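Local coordinates for Sts-2 protein (Mus musculus, PDB 3D4I) that is a suppressor of T-cell receptor signalling whose histidine-phosphatase (2H-phosphatase) domain, the part crystallised here, has an acid-dependent phosphatase activity, at residues 123-128 with 181-186. Residues are numbered along the deposited sequence; the frame is centred on the assembly and turned at random.
Sequences PGIFEW and VSMGQI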
# COMPACT_ATOMS: atom_id res chain seq x y z
N PRO A 123 16.16 -8.26 21.04
CA PRO A 123 15.58 -7.25 21.93
C PRO A 123 16.44 -6.02 22.20
O PRO A 123 15.91 -5.00 22.60
CB PRO A 123 15.33 -8.03 23.23
CG PRO A 123 15.10 -9.41 22.75
CD PRO A 123 16.12 -9.60 21.66
N GLY A 124 17.75 -6.11 22.00
CA GLY A 124 18.62 -4.95 22.16
C GLY A 124 18.34 -3.82 21.17
O GLY A 124 18.81 -2.69 21.38
N ILE A 125 17.56 -4.10 20.13
CA ILE A 125 17.12 -3.04 19.20
C ILE A 125 15.61 -2.77 19.29
O ILE A 125 15.03 -2.17 18.39
CB ILE A 125 17.57 -3.30 17.70
CG1 ILE A 125 16.90 -4.55 17.11
CG2 ILE A 125 19.12 -3.33 17.63
CD1 ILE A 125 17.31 -4.94 15.64
N PHE A 126 14.99 -3.21 20.39
CA PHE A 126 13.61 -2.84 20.69
C PHE A 126 13.51 -1.33 20.93
O PHE A 126 14.53 -0.65 21.14
CB PHE A 126 13.09 -3.62 21.89
CG PHE A 126 11.63 -3.39 22.20
CD1 PHE A 126 10.64 -3.79 21.30
CD2 PHE A 126 11.26 -2.80 23.39
CE1 PHE A 126 9.30 -3.58 21.58
CE2 PHE A 126 9.92 -2.58 23.69
CZ PHE A 126 8.93 -2.99 22.78
N GLU A 127 12.29 -0.80 20.89
CA GLU A 127 12.03 0.60 21.19
C GLU A 127 12.52 0.99 22.59
O GLU A 127 12.60 0.14 23.48
CB GLU A 127 10.50 0.85 21.06
CG GLU A 127 10.02 2.28 21.27
CD GLU A 127 10.55 3.22 20.22
OE1 GLU A 127 11.66 3.73 20.41
OE2 GLU A 127 9.85 3.46 19.20
N TRP A 128 12.87 2.25 22.78
CA TRP A 128 13.14 2.79 24.12
C TRP A 128 11.93 2.52 25.01
O TRP A 128 10.81 2.88 24.64
CB TRP A 128 13.40 4.30 24.02
CG TRP A 128 13.77 5.02 25.34
CD1 TRP A 128 14.22 4.46 26.49
CD2 TRP A 128 13.79 6.43 25.54
NE1 TRP A 128 14.48 5.44 27.43
CE2 TRP A 128 14.24 6.66 26.86
CE3 TRP A 128 13.46 7.54 24.74
CZ2 TRP A 128 14.33 7.95 27.41
CZ3 TRP A 128 13.58 8.83 25.29
CH2 TRP A 128 14.01 9.02 26.60
N VAL A 181 25.77 -1.38 22.39
CA VAL A 181 26.31 -2.69 22.73
C VAL A 181 25.78 -3.77 21.77
O VAL A 181 26.53 -4.64 21.33
CB VAL A 181 26.01 -3.03 24.21
CG1 VAL A 181 26.25 -4.49 24.51
CG2 VAL A 181 26.84 -2.11 25.12
N SER A 182 24.49 -3.67 21.44
CA SER A 182 23.86 -4.62 20.53
C SER A 182 24.43 -4.51 19.13
O SER A 182 24.70 -5.53 18.50
CB SER A 182 22.34 -4.45 20.52
OG SER A 182 21.84 -4.54 21.85
N MET A 183 24.59 -3.28 18.64
CA MET A 183 25.18 -3.05 17.33
C MET A 183 26.63 -3.55 17.31
O MET A 183 27.06 -4.14 16.31
CB MET A 183 25.13 -1.57 16.94
CG MET A 183 23.70 -1.07 16.54
SD MET A 183 22.81 -2.20 15.42
CE MET A 183 23.72 -2.06 13.90
N GLY A 184 27.36 -3.33 18.40
CA GLY A 184 28.69 -3.94 18.57
C GLY A 184 28.71 -5.44 18.36
O GLY A 184 29.56 -5.96 17.62
N GLN A 185 27.79 -6.15 19.01
CA GLN A 185 27.69 -7.61 18.86
C GLN A 185 27.26 -8.01 17.45
O GLN A 185 27.78 -8.97 16.88
CB GLN A 185 26.75 -8.21 19.91
CG GLN A 185 26.35 -9.66 19.64
CD GLN A 185 25.71 -10.37 20.86
OE1 GLN A 185 26.21 -10.26 21.99
NE2 GLN A 185 24.62 -11.10 20.63
N ILE A 186 26.33 -7.26 16.87
CA ILE A 186 25.86 -7.53 15.52
C ILE A 186 27.02 -7.45 14.52
O ILE A 186 27.19 -8.35 13.70
CB ILE A 186 24.67 -6.59 15.12
CG1 ILE A 186 23.43 -6.95 15.94
CG2 ILE A 186 24.37 -6.69 13.63
CD1 ILE A 186 22.25 -6.00 15.75
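Ser182 OG hydrogen-bonds to the carbonyl oxygen of Arg178, one turn earlier in helix 172-187, while resting 3.3 Å from Gly124 CA in the loop after strand 119-121. Chi1 of -54° sets the hydroxyl beside the backbone N of Ser182, which lets it fold back to the Arg178 carbonyl while its oxygen still lies against Gly124. Glycine suits this place because the serine oxygen lies so close to where a CB would stand that a side chain would clash, and the two backbones can close to 5.5 Å between Gly124 CA and Ser182 CA. Beside this close contact the packing is apolar: the CG2 branch of Ile125 lies 4.4 Å from Met183 SD and just reaches Ser182 CB. Ile125, Met183 and Ile186 all also touch Ile199 of strand 196-201, so loop and helix pack on the same residue of the central sheet of the histidine-phosphatase fold. The polar tie between loop and helix comes from the preceding turn, where Arg178 NH1 binds the carbonyl oxygens of Gly124 and Phe126, and NH2 that of Glu127. Small residues thus bring the backbones close, and the arginine supplies donors to three loop carbonyls, two of them in buried residues, where lacking a partner would probably be costly.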